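Local coordinates for hypothetical protein BP2299 (Bordetella pertussis Tohama I, PDB 2FQP) that is of unknown function but adopts the double-stranded beta-helix fold of the cupins and binds a zinc ion, at residues H34-D39 with F89-I94; V42-T47 with S61-G66; M38-V43 with Y69-G74. All coordinates share one frame; numbering follows the deposited sequence.

Overall arrangement
The three contacts illustrate how a small, helix-free cupin closes its barrel. Along the chain, the stretch 38-47 serves contacts 2 and 3, meeting 61-66 and then 69-74, before 89-94 returns to 34-39 in contact 1; contact 2 lies nested inside that longest loop. Contacts 1 and 3 share Met-38 and Asp-39, and their centres are about 5 Å apart, beside the zinc site; contact 2 sits about 15 and 14 Å from their respective centres, at the far end of strand 40-44. That strand has strand 87-94 on one flank and strand 69-71 on the other. One sheet thus ties the metal-bearing end to the turns opposite, and all three contacts touch the second subunit.

Contact 1: H34-D39 with F89-I94; sequences HRHSMD and FVEIEI. With ZN (zinc ion), chain E.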
ATOM      1  N   HIS A  34      15.246  14.393  -2.614  1.00 12.98           N
ATOM      2  CA  HIS A  34      14.107  14.705  -3.459  1.00 13.05           C
ATOM      3  C   HIS A  34      13.075  15.528  -2.668  1.00 14.02           C
ATOM      4  O   HIS A  34      13.092  15.560  -1.426  1.00 13.02           O
ATOM      5  CB  HIS A  34      13.485  13.416  -4.017  1.00 14.74           C
ATOM      6  CG  HIS A  34      13.001  12.464  -2.973  1.00 12.02           C
ATOM      7  ND1 HIS A  34      13.874  11.669  -2.260  1.00 10.30           N
ATOM      8  CD2 HIS A  34      11.757  12.170  -2.515  1.00 16.01           C
ATOM      9  CE1 HIS A  34      13.182  10.908  -1.420  1.00 12.18           C
ATOM     10  NE2 HIS A  34      11.899  11.180  -1.566  1.00 11.84           N
ATOM     11  N   ARG A  35      12.171  16.171  -3.395  1.00 14.39           N
ATOM     12  CA  ARG A  35      11.083  16.928  -2.801  1.00 16.79           C
ATOM     13  C   ARG A  35       9.772  16.255  -3.221  1.00 16.83           C
ATOM     14  O   ARG A  35       9.576  16.030  -4.402  1.00 17.55           O
ATOM     15  CB  ARG A  35      11.058  18.365  -3.307  1.00 16.94           C
ATOM     16  CG  ARG A  35       9.905  19.190  -2.734  1.00 23.77           C
ATOM     17  CD  ARG A  35       9.914  20.650  -3.210  1.00 22.08           C
ATOM     18  NE  ARG A  35       9.075  21.485  -2.353  1.00 30.74           N
ATOM     19  CZ  ARG A  35       7.744  21.511  -2.370  1.00 34.65           C
ATOM     20  NH1 ARG A  35       7.060  20.742  -3.209  1.00 31.45           N
ATOM     21  NH2 ARG A  35       7.088  22.322  -1.531  1.00 36.96           N
ATOM     22  N   HIS A  36       8.877  16.006  -2.280  1.00 14.39           N
ATOM     23  CA  HIS A  36       7.575  15.442  -2.620  1.00 12.71           C
ATOM     24  C   HIS A  36       6.652  16.529  -3.081  1.00 15.36           C
ATOM     25  O   HIS A  36       6.338  17.422  -2.309  1.00 12.53           O
ATOM     26  CB  HIS A  36       6.980  14.742  -1.428  1.00 16.25           C
ATOM     27  CG  HIS A  36       7.590  13.415  -1.212  1.00 10.51           C
ATOM     28  ND1 HIS A  36       7.138  12.286  -1.861  1.00 12.26           N
ATOM     29  CD2 HIS A  36       8.689  13.046  -0.513  1.00 16.95           C
ATOM     30  CE1 HIS A  36       7.924  11.272  -1.544  1.00 16.50           C
ATOM     31  NE2 HIS A  36       8.867  11.708  -0.722  1.00 13.75           N
ATOM     32  N   SER A  37       6.190  16.404  -4.328  1.00 14.04           N
ATOM     33  CA  SER A  37       5.301  17.413  -4.946  1.00 17.72           C
ATOM     34  C   SER A  37       3.809  17.150  -4.699  1.00 15.33           C
ATOM     35  O   SER A  37       2.948  18.011  -4.986  1.00 12.47           O
ATOM     36  CB  SER A  37       5.584  17.482  -6.455  1.00 18.18           C
ATOM     37  OG  SER A  37       5.169  16.295  -7.079  1.00 20.72           O
HETATM   38  N   MSE A  38       3.513  16.012  -4.069  1.00 11.58           N
HETATM   39  CA  MSE A  38       2.141  15.610  -3.749  1.00 13.02           C
HETATM   40  C   MSE A  38       2.001  15.010  -2.383  1.00 12.93           C
HETATM   41  O   MSE A  38       2.937  14.379  -1.887  1.00  9.62           O
HETATM   42  CB  MSE A  38       1.705  14.577  -4.778  1.00 11.48           C
HETATM   43  CG  MSE A  38       1.453  15.180  -6.118  1.00 14.03           C
HETATM   44 SE   MSE A  38       1.173  13.726  -7.408  1.00 18.84          SE
HETATM   45  CE  MSE A  38       2.998  13.507  -7.997  1.00 18.24           C
ATOM     46  N   ASP A  39       0.836  15.168  -1.755  1.00 10.61           N
ATOM     47  CA  ASP A  39       0.541  14.322  -0.564  1.00 11.05           C
ATOM     48  C   ASP A  39       0.717  12.861  -0.986  1.00 11.36           C
ATOM     49  O   ASP A  39       0.425  12.467  -2.133  1.00 11.35           O
ATOM     50  CB  ASP A  39      -0.874  14.530  -0.030  1.00 12.37           C
ATOM     51  CG  ASP A  39      -1.139  15.946   0.469  1.00 19.49           C
ATOM     52  OD1 ASP A  39      -0.196  16.683   0.807  1.00 11.83           O
ATOM     53  OD2 ASP A  39      -2.338  16.308   0.554  1.00 14.59           O
ATOM     54  N   PHE A  89       8.843  -0.610  -0.163  1.00 10.74           N
ATOM     55  CA  PHE A  89       7.568   0.027   0.106  1.00  7.97           C
ATOM     56  C   PHE A  89       6.885   0.485  -1.167  1.00 10.32           C
ATOM     57  O   PHE A  89       7.524   0.656  -2.211  1.00 11.02           O
ATOM     58  CB  PHE A  89       7.626   1.165   1.167  1.00  8.01           C
ATOM     59  CG  PHE A  89       8.446   2.390   0.785  1.00  9.73           C
ATOM     60  CD1 PHE A  89       7.920   3.394  -0.069  1.00  9.32           C
ATOM     61  CD2 PHE A  89       9.677   2.633   1.396  1.00  9.85           C
ATOM     62  CE1 PHE A  89       8.685   4.546  -0.359  1.00 14.66           C
ATOM     63  CE2 PHE A  89      10.405   3.773   1.124  1.00 14.47           C
ATOM     64  CZ  PHE A  89       9.929   4.721   0.241  1.00  9.70           C
ATOM     65  N   VAL A  90       5.566   0.616  -1.061  1.00 10.59           N
ATOM     66  CA  VAL A  90       4.734   1.120  -2.114  1.00  8.03           C
ATOM     67  C   VAL A  90       4.296   2.538  -1.724  1.00  9.73           C
ATOM     68  O   VAL A  90       3.768   2.754  -0.631  1.00 11.68           O
ATOM     69  CB  VAL A  90       3.524   0.192  -2.404  1.00  8.17           C
ATOM     70  CG1 VAL A  90       2.542   0.854  -3.386  1.00 15.06           C
ATOM     71  CG2 VAL A  90       4.032  -1.133  -2.977  1.00  9.15           C
ATOM     72  N   GLU A  91       4.569   3.478  -2.622  1.00  9.78           N
ATOM     73  CA  GLU A  91       4.267   4.872  -2.416  1.00 10.61           C
ATOM     74  C   GLU A  91       3.131   5.306  -3.352  1.00 10.60           C
ATOM     75  O   GLU A  91       3.200   5.104  -4.554  1.00 13.48           O
ATOM     76  CB  GLU A  91       5.526   5.728  -2.651  1.00 10.70           C
ATOM     77  CG  GLU A  91       5.436   7.140  -2.090  1.00 20.07           C
ATOM     78  CD  GLU A  91       6.851   7.782  -1.952  1.00 16.70           C
ATOM     79  OE1 GLU A  91       7.331   8.343  -2.938  1.00 20.10           O
ATOM     80  OE2 GLU A  91       7.476   7.641  -0.885  1.00 24.48           O
ATOM     81  N   ILE A  92       2.079   5.880  -2.768  1.00 11.49           N
ATOM     82  CA  ILE A  92       0.865   6.287  -3.510  1.00  8.52           C
ATOM     83  C   ILE A  92       0.758   7.798  -3.452  1.00 10.83           C
ATOM     84  O   ILE A  92       0.469   8.367  -2.397  1.00 10.21           O
ATOM     85  CB  ILE A  92      -0.425   5.674  -2.920  1.00 10.02           C
ATOM     86  CG1 ILE A  92      -0.383   4.156  -2.955  1.00 12.82           C
ATOM     87  CG2 ILE A  92      -1.661   6.139  -3.704  1.00 12.61           C
ATOM     88  CD1 ILE A  92      -0.207   3.523  -1.615  1.00 23.23           C
ATOM     89  N   GLU A  93       1.056   8.451  -4.565  1.00 12.94           N
ATOM     90  CA  GLU A  93       1.032   9.909  -4.612  1.00 11.93           C
ATOM     91  C   GLU A  93      -0.340  10.325  -5.148  1.00 13.65           C
ATOM     92  O   GLU A  93      -0.849   9.748  -6.132  1.00 11.67           O
ATOM     93  CB  GLU A  93       2.153  10.472  -5.483  1.00 13.59           C
ATOM     94  CG  GLU A  93       3.561  10.194  -4.994  1.00 12.21           C
ATOM     95  CD  GLU A  93       4.544  10.839  -5.909  1.00 14.75           C
ATOM     96  OE1 GLU A  93       4.821  10.241  -6.968  1.00 17.43           O
ATOM     97  OE2 GLU A  93       4.980  11.967  -5.615  1.00 13.88           O
ATOM     98  N   ILE A  94      -0.909  11.350  -4.523  1.00 14.04           N
ATOM     99  CA  ILE A  94      -2.261  11.800  -4.835  1.00 13.37           C
ATOM    100  C   ILE A  94      -2.182  13.038  -5.702  1.00 13.37           C
ATOM    101  O   ILE A  94      -1.643  14.062  -5.285  1.00 12.48           O
ATOM    102  CB  ILE A  94      -3.045  12.113  -3.523  1.00 14.88           C
ATOM    103  CG1 ILE A  94      -2.989  10.933  -2.547  1.00 13.54           C
ATOM    104  CG2 ILE A  94      -4.467  12.508  -3.829  1.00 20.36           C
ATOM    105  CD1 ILE A  94      -3.375   9.612  -3.136  1.00 23.57           C
TER
HETATM  106 ZN    ZN E 100      10.441  10.456  -0.368  1.00 22.09          ZN
HETATM  107  O   HOH W   1       5.003  13.181  -3.330  1.00 13.13           O
HETATM  108  O   HOH W   2       6.608  14.056  -6.058  1.00 19.96           O
HETATM  109  O   HOH W   3       9.965   8.882  -2.105  1.00 31.37           O
HETATM  110  O   HOH W   4       9.301   9.006   0.492  1.00 16.44           O
HETATM  111  O   HOH W   5      11.649   8.539  -0.343  1.00 21.41           O
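His-36 and Glu-91 meet tip to tip, ring and carboxylate planes turned 72° apart, so that OE1 of Glu-91 comes up to the ring edge at CE1 of His-36, 3.3 Å away and in the ring plane. The ring is gripped at both nitrogens: His-36 NE2 binds the zinc ion at 2.0 Å, while ND1 donates to a water that also lies in the plane. That water in turn donates to the backbone O of Met-38 and to OE2 of Glu-93, the latter at 2.6 Å; the zinc bond and this water together hold the imidazole in its rotation. Glu-91 acts from the second shell. Its CG, anti to the backbone N (chi1 -164°), starts an extended chain that delivers the carboxylate to two zinc-bound waters, one donating to Glu-91 OE1 at 2.8 Å and the other to Glu-91 OE2 at 2.7 Å. Farther from the metal, selenomethionine Met-38 crosses Glu-93 at about a right angle, and its bent tip sets CE 3.5 Å from Glu-93 OE2. Beyond it the backbones join through a nearly straight bond from Ile-94 N to Asp-39 O at 3.0 Å. His-34 NE2, His-77 and three waters complete the zinc coordination. The three histidines recall the classical cupin metal site, whose usual glutamate is not among the zinc ligands here.

Contact 2: V42-T47 with S61-G66; sequences VVPMTT and SQLTRG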
ATOM      1  N   VAL A  42       2.462   5.856   2.245  1.00  9.80           N
ATOM      2  CA  VAL A  42       3.481   4.845   2.208  1.00  9.41           C
ATOM      3  C   VAL A  42       2.866   3.571   2.767  1.00 10.57           C
ATOM      4  O   VAL A  42       2.362   3.583   3.897  1.00  9.12           O
ATOM      5  CB  VAL A  42       4.721   5.279   3.053  1.00  8.43           C
ATOM      6  CG1 VAL A  42       5.749   4.155   3.171  1.00 10.44           C
ATOM      7  CG2 VAL A  42       5.342   6.559   2.486  1.00 13.87           C
ATOM      8  N   VAL A  43       2.866   2.506   1.966  1.00  8.92           N
ATOM      9  CA  VAL A  43       2.530   1.178   2.463  1.00  9.37           C
ATOM     10  C   VAL A  43       3.799   0.324   2.507  1.00 11.16           C
ATOM     11  O   VAL A  43       4.264  -0.136   1.479  1.00 10.77           O
ATOM     12  CB  VAL A  43       1.495   0.458   1.550  1.00 10.32           C
ATOM     13  CG1 VAL A  43       1.115  -0.868   2.175  1.00 10.04           C
ATOM     14  CG2 VAL A  43       0.218   1.318   1.317  1.00 12.03           C
ATOM     15  N   PRO A  44       4.384   0.141   3.701  1.00  7.66           N
ATOM     16  CA  PRO A  44       5.570  -0.690   3.756  1.00  9.87           C
ATOM     17  C   PRO A  44       5.299  -2.145   3.399  1.00  7.77           C
ATOM     18  O   PRO A  44       4.268  -2.698   3.796  1.00 10.64           O
ATOM     19  CB  PRO A  44       6.012  -0.568   5.225  1.00 11.07           C
ATOM     20  CG  PRO A  44       5.371   0.654   5.710  1.00  7.31           C
ATOM     21  CD  PRO A  44       4.044   0.661   5.032  1.00  7.23           C
HETATM   22  N   MSE A  45       6.218  -2.750   2.664  1.00 10.28           N
HETATM   23  CA  MSE A  45       6.132  -4.168   2.287  1.00  9.78           C
HETATM   24  C   MSE A  45       7.122  -5.007   3.091  1.00 11.83           C
HETATM   25  O   MSE A  45       7.141  -6.223   2.984  1.00 11.91           O
HETATM   26  CB  MSE A  45       6.381  -4.335   0.793  1.00 10.49           C
HETATM   27  CG  MSE A  45       5.444  -3.644  -0.146  1.00  9.12           C
HETATM   28 SE   MSE A  45       3.536  -3.990   0.198  1.00 15.42          SE
HETATM   29  CE  MSE A  45       3.694  -5.847   0.105  1.00  9.97           C
ATOM     30  N   THR A  46       7.956  -4.329   3.876  1.00 11.51           N
ATOM     31  CA  THR A  46       9.019  -4.887   4.667  1.00 12.19           C
ATOM     32  C   THR A  46       8.894  -4.285   6.046  1.00 13.17           C
ATOM     33  O   THR A  46       8.581  -3.111   6.197  1.00 11.31           O
ATOM     34  CB  THR A  46      10.389  -4.472   4.129  1.00 14.20           C
ATOM     35  OG1 THR A  46      10.484  -4.791   2.733  1.00 16.80           O
ATOM     36  CG2 THR A  46      11.488  -5.135   4.923  1.00 21.99           C
ATOM     37  N   THR A  47       9.124  -5.087   7.070  1.00 11.33           N
ATOM     38  CA  THR A  47       9.215  -4.533   8.430  1.00 12.59           C
ATOM     39  C   THR A  47      10.674  -4.253   8.700  1.00 12.59           C
ATOM     40  O   THR A  47      11.535  -5.156   8.557  1.00 11.63           O
ATOM     41  CB  THR A  47       8.660  -5.513   9.444  1.00 14.90           C
ATOM     42  OG1 THR A  47       7.264  -5.699   9.170  1.00 13.56           O
ATOM     43  CG2 THR A  47       8.873  -5.021  10.892  1.00 18.71           C
ATOM     44  N   SER A  61      13.461   5.598  11.674  1.00 18.01           N
ATOM     45  CA  SER A  61      12.014   5.392  11.765  1.00 18.25           C
ATOM     46  C   SER A  61      11.693   3.904  11.564  1.00 16.12           C
ATOM     47  O   SER A  61      12.236   3.284  10.675  1.00 15.36           O
ATOM     48  CB  SER A  61      11.290   6.248  10.729  1.00 19.89           C
ATOM     49  OG  SER A  61       9.910   5.982  10.747  1.00 25.89           O
ATOM     50  N   GLN A  62      10.841   3.337  12.420  1.00 14.92           N
ATOM     51  CA  GLN A  62      10.557   1.910  12.393  1.00 14.67           C
ATOM     52  C   GLN A  62       9.295   1.651  11.602  1.00 15.75           C
ATOM     53  O   GLN A  62       8.235   2.113  11.980  1.00 14.62           O
ATOM     54  CB  GLN A  62      10.336   1.363  13.799  1.00 15.12           C
ATOM     55  CG  GLN A  62      11.524   1.405  14.657  1.00 16.53           C
ATOM     56  CD  GLN A  62      12.629   0.502  14.194  1.00 15.26           C
ATOM     57  OE1 GLN A  62      12.390  -0.532  13.544  1.00 21.45           O
ATOM     58  NE2 GLN A  62      13.868   0.885  14.513  1.00 20.56           N
ATOM     59  N   LEU A  63       9.427   0.977  10.475  1.00 12.93           N
ATOM     60  CA  LEU A  63       8.279   0.688   9.649  1.00 11.77           C
ATOM     61  C   LEU A  63       7.791  -0.755   9.876  1.00 13.69           C
ATOM     62  O   LEU A  63       8.588  -1.659  10.136  1.00 13.36           O
ATOM     63  CB  LEU A  63       8.632   0.907   8.190  1.00 12.34           C
ATOM     64  CG  LEU A  63       8.473   2.321   7.659  1.00 14.87           C
ATOM     65  CD1 LEU A  63       9.369   3.290   8.419  1.00 15.87           C
ATOM     66  CD2 LEU A  63       8.761   2.357   6.169  1.00 13.93           C
ATOM     67  N   THR A  64       6.488  -0.962   9.738  1.00 12.64           N
ATOM     68  CA  THR A  64       5.901  -2.293   9.854  1.00 12.57           C
ATOM     69  C   THR A  64       5.217  -2.615   8.552  1.00 13.21           C
ATOM     70  O   THR A  64       4.412  -1.804   8.047  1.00  9.78           O
ATOM     71  CB  THR A  64       4.881  -2.338  10.980  1.00 14.98           C
ATOM     72  OG1 THR A  64       5.548  -1.992  12.184  1.00 13.55           O
ATOM     73  CG2 THR A  64       4.279  -3.701  11.137  1.00 14.44           C
ATOM     74  N   ARG A  65       5.501  -3.808   8.011  1.00 13.05           N
ATOM     75  CA  ARG A  65       4.832  -4.219   6.799  1.00 14.61           C
ATOM     76  C   ARG A  65       3.311  -4.080   6.963  1.00 14.19           C
ATOM     77  O   ARG A  65       2.728  -4.511   7.969  1.00 13.95           O
ATOM     78  CB  ARG A  65       5.226  -5.646   6.346  1.00 17.76           C
ATOM     79  CG  ARG A  65       4.773  -6.732   7.235  1.00 20.09           C
ATOM     80  CD  ARG A  65       5.398  -8.081   6.831  1.00 24.33           C
ATOM     81  NE  ARG A  65       4.857  -9.168   7.650  1.00 34.39           N
ATOM     82  CZ  ARG A  65       4.904 -10.457   7.325  1.00 42.96           C
ATOM     83  NH1 ARG A  65       5.485 -10.852   6.184  1.00 46.41           N
ATOM     84  NH2 ARG A  65       4.368 -11.369   8.142  1.00 47.87           N
ATOM     85  N   GLY A  66       2.695  -3.437   5.979  1.00 12.04           N
ATOM     86  CA  GLY A  66       1.255  -3.306   5.913  1.00 11.69           C
ATOM     87  C   GLY A  66       0.649  -2.241   6.786  1.00 12.74           C
ATOM     88  O   GLY A  66      -0.557  -2.172   6.856  1.00 14.46           O
TER
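Arg-65 leans across Thr-47, and its side chain can be read atom by atom. CG stands between the backbone N and the carbonyl carbon (chi1 67°), which lays the first half of the chain along the threonine hydroxyl: Arg-65 CB is 3.5 Å from Thr-47 OG1, CG 3.3 Å and CD 3.8 Å from the same oxygen. From there the extended chain leads away from segment 42-47, and the residue packs against Arg-65 of the second subunit, whose NH2 donates to Met-45 O. The hydroxyl is itself engaged by the backbone: Arg-65 N donates to Thr-47 OG1 at 2.8 Å, almost straight at 172°. In the double-stranded beta-helix of a cupin, strands 40-44 and 57-63 belong to different sheets, and here the turns that follow them come together at one end of the barrel. Gly-66 N donates to Pro-44 O at 2.8 Å, tilted 27° from the carbonyl plane, and Gly-66 has the positive phi that glycine readily adopts. Arg-65 CA adds a C-H contact to the same oxygen. On the barrel side the Pro-44 ring crosses Leu-63 at about a right angle, Pro-44 CG meeting Leu-63 CD2 at 3.8 Å, while Pro-44 CB rests 3.5 Å from Thr-64 O. Thr-46 O, by contrast, is buried by the two segments and has no polar partner in the model.

Contact 3: M38-V43 with Y69-G74; sequences MDYVVV and YTRPEG. With ACT (acetate ion), chain F.
Val-42 lies over one face of the Tyr-69 ring, its CB 3.8 Å from the ring centroid in a CH-pi contact displaced toward the rim. Tyr-69 CG stands between the backbone N and the carbonyl carbon (chi1 60°), which brings its ring over Val-42. Two residue pairs along, on the same sheet face, Tyr-40 runs beside Arg-71, whose CB meets Tyr-40 CZ at 3.5 Å. Both phenols turn their hydroxyls to one acetate, probably from the crystallisation liquor: Tyr-40 OH donates to OXT and Tyr-69 OH to O, each at 2.7 Å, at the ring edges. A small anion can therefore lodge near the zinc. The backbone positions these rings: Val-42 with Tyr-69 and Tyr-40 with Arg-71 are antiparallel hydrogen-bonded pairs. Tyr-40 O is held twice, from opposite faces of its carbonyl plane, by Arg-71 N and by Thr-70 OG1, the latter at 2.6 Å. Glu-73 N donates to the anti lone pair of Asp-39 OD1 at 2.7 Å. Stacked on His-36, the Tyr-40 ring links strand 40-44 to the metal site. Strand 40-44 runs between strands 69-71 and 87-94, and Val-41 packs on Val-18 and Thr-70 on Ile-13 of the second subunit.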
HETATM    1  N   MSE A  38       3.513  16.012  -4.069  1.00 11.58           N
HETATM    2  CA  MSE A  38       2.141  15.610  -3.749  1.00 13.02           C
HETATM    3  C   MSE A  38       2.001  15.010  -2.383  1.00 12.93           C
HETATM    4  O   MSE A  38       2.937  14.379  -1.887  1.00  9.62           O
HETATM    5  CB  MSE A  38       1.705  14.577  -4.778  1.00 11.48           C
HETATM    6  CG  MSE A  38       1.453  15.180  -6.118  1.00 14.03           C
HETATM    7 SE   MSE A  38       1.173  13.726  -7.408  1.00 18.84          SE
HETATM    8  CE  MSE A  38       2.998  13.507  -7.997  1.00 18.24           C
ATOM      9  N   ASP A  39       0.836  15.168  -1.755  1.00 10.61           N
ATOM     10  CA  ASP A  39       0.541  14.322  -0.564  1.00 11.05           C
ATOM     11  C   ASP A  39       0.717  12.861  -0.986  1.00 11.36           C
ATOM     12  O   ASP A  39       0.425  12.467  -2.133  1.00 11.35           O
ATOM     13  CB  ASP A  39      -0.874  14.530  -0.030  1.00 12.37           C
ATOM     14  CG  ASP A  39      -1.139  15.946   0.469  1.00 19.49           C
ATOM     15  OD1 ASP A  39      -0.196  16.683   0.807  1.00 11.83           O
ATOM     16  OD2 ASP A  39      -2.338  16.308   0.554  1.00 14.59           O
ATOM     17  N   TYR A  40       1.185  12.038  -0.066  1.00 10.32           N
ATOM     18  CA  TYR A  40       1.444  10.634  -0.405  1.00 11.21           C
ATOM     19  C   TYR A  40       1.180   9.683   0.737  1.00  9.36           C
ATOM     20  O   TYR A  40       1.108  10.102   1.892  1.00 10.71           O
ATOM     21  CB  TYR A  40       2.856  10.455  -0.991  1.00 11.71           C
ATOM     22  CG  TYR A  40       4.011  10.712  -0.035  1.00 12.02           C
ATOM     23  CD1 TYR A  40       4.413  12.007   0.276  1.00 12.36           C
ATOM     24  CD2 TYR A  40       4.725   9.657   0.517  1.00 14.01           C
ATOM     25  CE1 TYR A  40       5.509  12.239   1.120  1.00 13.07           C
ATOM     26  CE2 TYR A  40       5.815   9.884   1.373  1.00 11.94           C
ATOM     27  CZ  TYR A  40       6.204  11.190   1.658  1.00 11.74           C
ATOM     28  OH  TYR A  40       7.285  11.458   2.533  1.00 13.59           O
ATOM     29  N   VAL A  41       0.939   8.426   0.369  1.00  9.79           N
ATOM     30  CA  VAL A  41       0.760   7.336   1.289  1.00  8.93           C
ATOM     31  C   VAL A  41       1.875   6.318   1.128  1.00  8.75           C
ATOM     32  O   VAL A  41       2.236   6.004   0.031  1.00  8.83           O
ATOM     33  CB  VAL A  41      -0.619   6.640   1.042  1.00  9.15           C
ATOM     34  CG1 VAL A  41      -0.742   5.435   1.919  1.00 16.36           C
ATOM     35  CG2 VAL A  41      -1.778   7.637   1.268  1.00 12.43           C
ATOM     36  N   VAL A  42       2.462   5.856   2.245  1.00  9.80           N
ATOM     37  CA  VAL A  42       3.481   4.845   2.208  1.00  9.41           C
ATOM     38  C   VAL A  42       2.866   3.571   2.767  1.00 10.57           C
ATOM     39  O   VAL A  42       2.362   3.583   3.897  1.00  9.12           O
ATOM     40  CB  VAL A  42       4.721   5.279   3.053  1.00  8.43           C
ATOM     41  CG1 VAL A  42       5.749   4.155   3.171  1.00 10.44           C
ATOM     42  CG2 VAL A  42       5.342   6.559   2.486  1.00 13.87           C
ATOM     43  N   VAL A  43       2.866   2.506   1.966  1.00  8.92           N
ATOM     44  CA  VAL A  43       2.530   1.178   2.463  1.00  9.37           C
ATOM     45  C   VAL A  43       3.799   0.324   2.507  1.00 11.16           C
ATOM     46  O   VAL A  43       4.264  -0.136   1.479  1.00 10.77           O
ATOM     47  CB  VAL A  43       1.495   0.458   1.550  1.00 10.32           C
ATOM     48  CG1 VAL A  43       1.115  -0.868   2.175  1.00 10.04           C
ATOM     49  CG2 VAL A  43       0.218   1.318   1.317  1.00 12.03           C
ATOM     50  N   TYR A  69       1.096   4.930   6.367  1.00 11.81           N
ATOM     51  CA  TYR A  69       1.074   6.262   6.916  1.00 12.32           C
ATOM     52  C   TYR A  69       1.081   7.255   5.784  1.00 12.30           C
ATOM     53  O   TYR A  69       1.384   6.903   4.649  1.00  7.97           O
ATOM     54  CB  TYR A  69       2.254   6.479   7.838  1.00 15.63           C
ATOM     55  CG  TYR A  69       3.612   6.331   7.238  1.00 11.73           C
ATOM     56  CD1 TYR A  69       4.260   5.108   7.273  1.00 12.11           C
ATOM     57  CD2 TYR A  69       4.299   7.428   6.762  1.00  8.99           C
ATOM     58  CE1 TYR A  69       5.522   4.964   6.765  1.00  9.55           C
ATOM     59  CE2 TYR A  69       5.559   7.339   6.269  1.00 14.04           C
ATOM     60  CZ  TYR A  69       6.193   6.085   6.283  1.00 12.38           C
ATOM     61  OH  TYR A  69       7.466   5.956   5.804  1.00 15.42           O
ATOM     62  N   THR A  70       0.720   8.488   6.102  1.00 11.18           N
ATOM     63  CA  THR A  70       0.716   9.558   5.109  1.00 11.70           C
ATOM     64  C   THR A  70       1.579  10.750   5.530  1.00 12.51           C
ATOM     65  O   THR A  70       1.747  11.020   6.717  1.00 13.13           O
ATOM     66  CB  THR A  70      -0.726   9.996   4.754  1.00  8.42           C
ATOM     67  OG1 THR A  70      -0.687  10.889   3.629  1.00 14.07           O
ATOM     68  CG2 THR A  70      -1.432  10.647   5.928  1.00 13.04           C
ATOM     69  N   ARG A  71       2.145  11.437   4.538  1.00 12.43           N
ATOM     70  CA  ARG A  71       3.021  12.624   4.738  1.00 11.90           C
ATOM     71  C   ARG A  71       2.555  13.672   3.736  1.00 11.52           C
ATOM     72  O   ARG A  71       2.101  13.330   2.627  1.00  9.90           O
ATOM     73  CB  ARG A  71       4.493  12.303   4.487  1.00 13.25           C
ATOM     74  CG  ARG A  71       5.170  11.323   5.451  1.00 18.07           C
ATOM     75  CD  ARG A  71       5.145  11.793   6.894  1.00 26.60           C
ATOM     76  NE  ARG A  71       5.394  13.228   7.009  1.00 24.43           N
ATOM     77  CZ  ARG A  71       6.576  13.825   6.803  1.00 30.44           C
ATOM     78  NH1 ARG A  71       7.664  13.114   6.483  1.00 25.22           N
ATOM     79  NH2 ARG A  71       6.667  15.151   6.914  1.00 23.83           N
ATOM     80  N   PRO A  72       2.662  14.956   4.084  1.00 13.76           N
ATOM     81  CA  PRO A  72       2.115  15.965   3.161  1.00 12.27           C
ATOM     82  C   PRO A  72       3.047  16.417   2.033  1.00 12.16           C
ATOM     83  O   PRO A  72       4.272  16.296   2.119  1.00 12.87           O
ATOM     84  CB  PRO A  72       1.847  17.152   4.093  1.00 15.31           C
ATOM     85  CG  PRO A  72       2.974  17.029   5.108  1.00 19.31           C
ATOM     86  CD  PRO A  72       3.194  15.564   5.320  1.00 14.26           C
ATOM     87  N   GLU A  73       2.450  16.991   1.004  1.00 12.22           N
ATOM     88  CA  GLU A  73       3.230  17.697  -0.007  1.00 13.77           C
ATOM     89  C   GLU A  73       4.286  18.575   0.692  1.00 15.29           C
ATOM     90  O   GLU A  73       3.962  19.272   1.684  1.00 12.95           O
ATOM     91  CB  GLU A  73       2.308  18.580  -0.851  1.00 13.87           C
ATOM     92  CG  GLU A  73       2.979  19.426  -1.926  1.00 16.17           C
ATOM     93  CD  GLU A  73       1.951  20.178  -2.754  1.00 18.59           C
ATOM     94  OE1 GLU A  73       0.756  19.814  -2.687  1.00 20.18           O
ATOM     95  OE2 GLU A  73       2.343  21.124  -3.476  1.00 21.11           O
ATOM     96  N   GLY A  74       5.526  18.532   0.184  1.00 14.54           N
ATOM     97  CA  GLY A  74       6.577  19.453   0.598  1.00 15.46           C
ATOM     98  C   GLY A  74       7.717  18.805   1.362  1.00 14.03           C
ATOM     99  O   GLY A  74       8.736  19.426   1.582  1.00 14.14           O
TER
HETATM  100  C   ACT F 101       8.760   8.211   3.783  1.00 15.71           C
HETATM  101  O   ACT F 101       8.405   8.341   4.980  1.00 17.04           O
HETATM  102  OXT ACT F 101       8.609   9.173   2.975  1.00 13.62           O
HETATM  103  CH3 ACT F 101       9.385   6.933   3.339  1.00 13.30           C